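PDB 3I4J: aminotransferase, class III from Deinococcus radiodurans, which probably transfers amino groups between amino and keto compounds with the help of pyridoxal phosphate, as a class III aminotransferase. Local coordinates for residues Ile43-Gln57 / Ala304-Leu318. The protein carries 1 engineered substitution. Residues are numbered along the deposited sequence; the frame is centred on the assembly and turned at random.
Sequences IGHGRAEVGERMAAQ and AAGLSVLDIVEREDL
The guanidinium of Arg53 lies with one face over CA and CB of Ser308, while Asp311 OD2 stands at its edge, in the guanidinium plane. Arg53 NH1 and NH2 both reach Asp311 OD2 end-on, at 2.8 and 3.0 Å; bends at chi2 and chi3 fold the arginine chain back across Ser308 to get there. Asp311 OD1 turns to a second cation, Arg80, so the carboxylate is shared between two arginines. With an alanine at Arg53, Asp311 OD2 would probably lose both its N-H donors from this helix, and the side of Ser308 now covered would be laid open. Arg315 meets Glu49 more symmetrically, end-on with one nitrogen to each oxygen, its NH2 2.7 Å from Glu49 OE1, on that oxygen's syn lone pair, and the two planes 24° apart. The guanidinium of Arg47 carries Ile312 CG2 over one face and Glu316 at its edge. Its NH2 approaches Glu316 OE2 from above the carboxylate plane, and NH1 binds Ile43 O, tying the arginine to its own loop. Beneath these three salt bridges Val50 is a knob among Ala305, Ser308, Val309 and Ile312. Ile43 extends the apolar layer: CD1 packs on Ile312 and Val309, CG2 on Val313 and on Leu318 CD1 (3.6 Å). Ser308 OG is buried without a polar partner, 3.3 Å from Val50 CA. At the far end Met54 and Gln57 rest on Ala305 and Ala304. This antiparallel helix pair (147°, axes 8.6 Å apart), with a knob-into-hole core and salt bridges along one side, joins helix 48-60 to helix 300-315 within the class III aminotransferase fold. Helix 72-84 packs against helix 300-315 through Arg80 and Phe84, Tyr267 touches Ile43 and Val50, and Met54 meets Ala58 of the second subunit.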
loop_
_atom_site.group_PDB
_atom_site.type_symbol
_atom_site.label_atom_id
_atom_site.label_comp_id
_atom_site.label_asym_id
_atom_site.label_seq_id
_atom_site.Cartn_x
_atom_site.Cartn_y
_atom_site.Cartn_z
ATOM N N ILE C 43 -6.555 2.440 18.662
ATOM C CA ILE C 43 -6.295 3.243 19.852
ATOM C C ILE C 43 -7.076 4.550 19.908
ATOM O O ILE C 43 -6.803 5.420 20.739
ATOM C CB ILE C 43 -4.780 3.518 20.025
ATOM C CG1 ILE C 43 -4.270 4.475 18.943
ATOM C CG2 ILE C 43 -4.021 2.206 19.953
ATOM C CD1 ILE C 43 -2.825 4.919 19.171
ATOM N N GLY C 44 -8.068 4.676 19.034
ATOM C CA GLY C 44 -8.878 5.879 19.022
ATOM C C GLY C 44 -8.326 6.953 18.110
ATOM O O GLY C 44 -7.194 6.858 17.634
ATOM N N HIS C 45 -9.127 7.986 17.875
ATOM C CA HIS C 45 -8.731 9.070 16.990
ATOM C C HIS C 45 -8.154 10.292 17.698
ATOM O O HIS C 45 -8.439 10.541 18.870
ATOM C CB HIS C 45 -9.930 9.507 16.150
ATOM C CG HIS C 45 -10.550 8.397 15.359
ATOM N ND1 HIS C 45 -11.697 7.747 15.758
ATOM C CD2 HIS C 45 -10.171 7.814 14.198
ATOM C CE1 HIS C 45 -12.000 6.812 14.874
ATOM N NE2 HIS C 45 -11.090 6.833 13.918
ATOM N N GLY C 46 -7.337 11.040 16.961
ATOM C CA GLY C 46 -6.742 12.264 17.475
ATOM C C GLY C 46 -5.579 12.167 18.444
ATOM O O GLY C 46 -5.371 13.094 19.230
ATOM N N ARG C 47 -4.815 11.078 18.399
ATOM C CA ARG C 47 -3.677 10.924 19.305
ATOM C C ARG C 47 -2.531 11.854 18.907
ATOM O O ARG C 47 -1.799 11.580 17.951
ATOM C CB ARG C 47 -3.159 9.480 19.310
ATOM C CG ARG C 47 -4.220 8.389 19.472
ATOM C CD ARG C 47 -4.900 8.355 20.837
ATOM N NE ARG C 47 -3.993 8.066 21.944
ATOM C CZ ARG C 47 -4.261 7.212 22.932
ATOM N NH1 ARG C 47 -5.402 6.539 22.955
ATOM N NH2 ARG C 47 -3.401 7.059 23.928
ATOM N N ALA C 48 -2.380 12.954 19.639
ATOM C CA ALA C 48 -1.311 13.904 19.356
ATOM C C ALA C 48 0.046 13.257 19.595
ATOM O O ALA C 48 1.032 13.621 18.955
ATOM C CB ALA C 48 -1.464 15.143 20.231
ATOM N N GLU C 49 0.093 12.295 20.515
ATOM C CA GLU C 49 1.332 11.598 20.836
ATOM C C GLU C 49 1.911 10.923 19.597
ATOM O O GLU C 49 3.116 10.993 19.341
ATOM C CB GLU C 49 1.091 10.533 21.907
ATOM C CG GLU C 49 2.356 9.827 22.366
ATOM C CD GLU C 49 2.083 8.759 23.411
ATOM O OE1 GLU C 49 0.996 8.788 24.023
ATOM O OE2 GLU C 49 2.957 7.898 23.630
ATOM N N VAL C 50 1.048 10.260 18.836
ATOM C CA VAL C 50 1.486 9.578 17.626
ATOM C C VAL C 50 1.905 10.612 16.590
ATOM O O VAL C 50 2.941 10.467 15.935
ATOM C CB VAL C 50 0.361 8.705 17.036
ATOM C CG1 VAL C 50 0.860 7.996 15.777
ATOM C CG2 VAL C 50 -0.099 7.689 18.074
ATOM N N GLY C 51 1.094 11.656 16.448
ATOM C CA GLY C 51 1.403 12.709 15.497
ATOM C C GLY C 51 2.767 13.324 15.751
ATOM O O GLY C 51 3.536 13.563 14.815
ATOM N N GLU C 52 3.080 13.574 17.018
ATOM C CA GLU C 52 4.367 14.169 17.375
ATOM C C GLU C 52 5.517 13.243 16.994
ATOM O O GLU C 52 6.560 13.697 16.530
ATOM C CB GLU C 52 4.433 14.463 18.880
ATOM C CG GLU C 52 3.285 15.293 19.410
ATOM C CD GLU C 52 3.098 16.594 18.658
ATOM O OE1 GLU C 52 4.020 17.439 18.685
ATOM O OE2 GLU C 52 2.024 16.770 18.040
ATOM N N ARG C 53 5.319 11.945 17.196
ATOM C CA ARG C 53 6.341 10.953 16.873
ATOM C C ARG C 53 6.578 10.885 15.364
ATOM O O ARG C 53 7.710 10.696 14.915
ATOM C CB ARG C 53 5.920 9.579 17.404
ATOM C CG ARG C 53 5.861 9.501 18.930
ATOM C CD ARG C 53 7.263 9.482 19.536
ATOM N NE ARG C 53 7.906 8.179 19.374
ATOM C CZ ARG C 53 7.594 7.097 20.085
ATOM N NH1 ARG C 53 6.648 7.161 21.013
ATOM N NH2 ARG C 53 8.222 5.949 19.868
ATOM N N MET C 54 5.510 11.040 14.587
ATOM C CA MET C 54 5.630 11.001 13.135
ATOM C C MET C 54 6.364 12.257 12.670
ATOM O O MET C 54 7.216 12.197 11.790
ATOM C CB MET C 54 4.244 10.915 12.484
ATOM C CG MET C 54 3.480 9.621 12.802
ATOM S SD MET C 54 1.842 9.491 11.988
ATOM C CE MET C 54 1.126 11.019 12.429
ATOM N N ALA C 55 6.033 13.391 13.280
ATOM C CA ALA C 55 6.672 14.660 12.939
ATOM C C ALA C 55 8.170 14.595 13.221
ATOM O O ALA C 55 8.992 15.040 12.417
ATOM C CB ALA C 55 6.038 15.795 13.742
ATOM N N ALA C 56 8.530 14.033 14.370
ATOM C CA ALA C 56 9.936 13.916 14.732
ATOM C C ALA C 56 10.689 13.034 13.734
ATOM O O ALA C 56 11.822 13.338 13.360
ATOM C CB ALA C 56 10.070 13.350 16.146
ATOM N N GLN C 57 10.067 11.943 13.293
ATOM C CA GLN C 57 10.725 11.057 12.339
ATOM C C GLN C 57 10.854 11.723 10.967
ATOM O O GLN C 57 11.845 11.520 10.266
ATOM C CB GLN C 57 9.956 9.734 12.197
ATOM C CG GLN C 57 10.694 8.680 11.363
ATOM C CD GLN C 57 12.014 8.276 11.991
ATOM O OE1 GLN C 57 12.074 7.973 13.182
ATOM N NE2 GLN C 57 13.078 8.264 11.193
ATOM N N ALA C 304 7.605 4.668 12.534
ATOM C CA ALA C 304 7.589 5.465 13.756
ATOM C C ALA C 304 6.160 5.526 14.304
ATOM O O ALA C 304 5.951 5.527 15.514
ATOM C CB ALA C 304 8.108 6.880 13.472
ATOM N N ALA C 305 5.177 5.586 13.407
ATOM C CA ALA C 305 3.781 5.627 13.823
ATOM C C ALA C 305 3.440 4.314 14.518
ATOM O O ALA C 305 2.779 4.308 15.559
ATOM C CB ALA C 305 2.874 5.839 12.614
ATOM N N GLY C 306 3.895 3.208 13.933
ATOM C CA GLY C 306 3.649 1.902 14.518
ATOM C C GLY C 306 4.266 1.805 15.900
ATOM O O GLY C 306 3.631 1.317 16.836
ATOM N N LEU C 307 5.500 2.280 16.036
ATOM C CA LEU C 307 6.193 2.242 17.325
ATOM C C LEU C 307 5.464 3.065 18.388
ATOM O O LEU C 307 5.336 2.636 19.537
ATOM C CB LEU C 307 7.630 2.753 17.161
ATOM C CG LEU C 307 8.525 2.755 18.408
ATOM C CD1 LEU C 307 8.672 1.336 18.947
ATOM C CD2 LEU C 307 9.886 3.329 18.048
ATOM N N SER C 308 4.987 4.249 18.012
ATOM C CA SER C 308 4.273 5.109 18.949
ATOM C C SER C 308 2.958 4.449 19.359
ATOM O O SER C 308 2.558 4.496 20.525
ATOM C CB SER C 308 4.004 6.479 18.316
ATOM O OG SER C 308 3.291 7.324 19.207
ATOM N N VAL C 309 2.284 3.834 18.396
ATOM C CA VAL C 309 1.026 3.152 18.674
ATOM C C VAL C 309 1.286 1.990 19.634
ATOM O O VAL C 309 0.515 1.759 20.560
ATOM C CB VAL C 309 0.379 2.620 17.371
ATOM C CG1 VAL C 309 -0.755 1.649 17.695
ATOM C CG2 VAL C 309 -0.163 3.795 16.550
ATOM N N LEU C 310 2.382 1.271 19.418
ATOM C CA LEU C 310 2.727 0.154 20.289
ATOM C C LEU C 310 2.978 0.639 21.720
ATOM O O LEU C 310 2.546 -0.006 22.680
ATOM C CB LEU C 310 3.957 -0.581 19.752
ATOM C CG LEU C 310 4.423 -1.802 20.551
ATOM C CD1 LEU C 310 3.294 -2.830 20.660
ATOM C CD2 LEU C 310 5.645 -2.408 19.879
ATOM N N ASP C 311 3.668 1.770 21.867
ATOM C CA ASP C 311 3.934 2.323 23.199
ATOM C C ASP C 311 2.623 2.521 23.952
ATOM O O ASP C 311 2.519 2.219 25.141
ATOM C CB ASP C 311 4.637 3.688 23.116
ATOM C CG ASP C 311 6.074 3.597 22.639
ATOM O OD1 ASP C 311 6.751 2.593 22.931
ATOM O OD2 ASP C 311 6.539 4.553 21.987
ATOM N N ILE C 312 1.627 3.046 23.244
ATOM C CA ILE C 312 0.313 3.311 23.811
ATOM C C ILE C 312 -0.442 2.025 24.149
ATOM O O ILE C 312 -1.030 1.903 25.230
ATOM C CB ILE C 312 -0.514 4.164 22.829
ATOM C CG1 ILE C 312 0.147 5.538 22.678
ATOM C CG2 ILE C 312 -1.950 4.296 23.313
ATOM C CD1 ILE C 312 -0.455 6.406 21.586
ATOM N N VAL C 313 -0.421 1.071 23.225
ATOM C CA VAL C 313 -1.093 -0.207 23.424
ATOM C C VAL C 313 -0.573 -0.888 24.690
ATOM O O VAL C 313 -1.345 -1.452 25.464
ATOM C CB VAL C 313 -0.875 -1.132 22.198
ATOM C CG1 VAL C 313 -1.357 -2.549 22.501
ATOM C CG2 VAL C 313 -1.620 -0.564 20.990
ATOM N N GLU C 314 0.739 -0.822 24.901
ATOM C CA GLU C 314 1.349 -1.433 26.078
ATOM C C GLU C 314 1.121 -0.598 27.340
ATOM O O GLU C 314 0.683 -1.116 28.369
ATOM C CB GLU C 314 2.852 -1.631 25.851
ATOM C CG GLU C 314 3.180 -2.527 24.668
ATOM C CD GLU C 314 4.668 -2.792 24.517
ATOM O OE1 GLU C 314 5.458 -1.823 24.530
ATOM O OE2 GLU C 314 5.044 -3.970 24.369
ATOM N N ARG C 315 1.406 0.696 27.258
ATOM C CA ARG C 315 1.240 1.576 28.412
ATOM C C ARG C 315 -0.189 1.600 28.954
ATOM O O ARG C 315 -0.392 1.599 30.169
ATOM C CB ARG C 315 1.680 2.999 28.057
ATOM C CG ARG C 315 1.655 3.963 29.235
ATOM C CD ARG C 315 2.176 5.336 28.838
ATOM N NE ARG C 315 1.234 6.057 27.993
ATOM C CZ ARG C 315 1.517 6.531 26.785
ATOM N NH1 ARG C 315 2.724 6.362 26.265
ATOM N NH2 ARG C 315 0.589 7.175 26.097
ATOM N N GLU C 316 -1.175 1.621 28.060
ATOM C CA GLU C 316 -2.574 1.649 28.479
ATOM C C GLU C 316 -3.177 0.249 28.616
ATOM O O GLU C 316 -4.350 0.112 28.958
ATOM C CB GLU C 316 -3.414 2.472 27.488
ATOM C CG GLU C 316 -2.929 3.907 27.301
ATOM C CD GLU C 316 -3.862 4.762 26.452
ATOM O OE1 GLU C 316 -4.762 4.210 25.783
ATOM O OE2 GLU C 316 -3.686 5.999 26.447
ATOM N N ASP C 317 -2.368 -0.778 28.368
ATOM C CA ASP C 317 -2.815 -2.170 28.440
ATOM C C ASP C 317 -4.140 -2.317 27.705
ATOM O O ASP C 317 -5.142 -2.772 28.261
ATOM C CB ASP C 317 -2.966 -2.624 29.900
ATOM C CG ASP C 317 -3.338 -4.098 30.018
ATOM O OD1 ASP C 317 -2.991 -4.877 29.103
ATOM O OD2 ASP C 317 -3.960 -4.486 31.037
ATOM N N LEU C 318 -4.138 -1.921 26.439
ATOM C CA LEU C 318 -5.341 -2.000 25.635
ATOM C C LEU C 318 -5.723 -3.446 25.341
ATOM O O LEU C 318 -6.863 -3.728 24.988
ATOM C CB LEU C 318 -5.160 -1.194 24.339
ATOM C CG LEU C 318 -4.988 0.318 24.555
ATOM C CD1 LEU C 318 -4.942 1.024 23.216
ATOM C CD2 LEU C 318 -6.142 0.866 25.388
#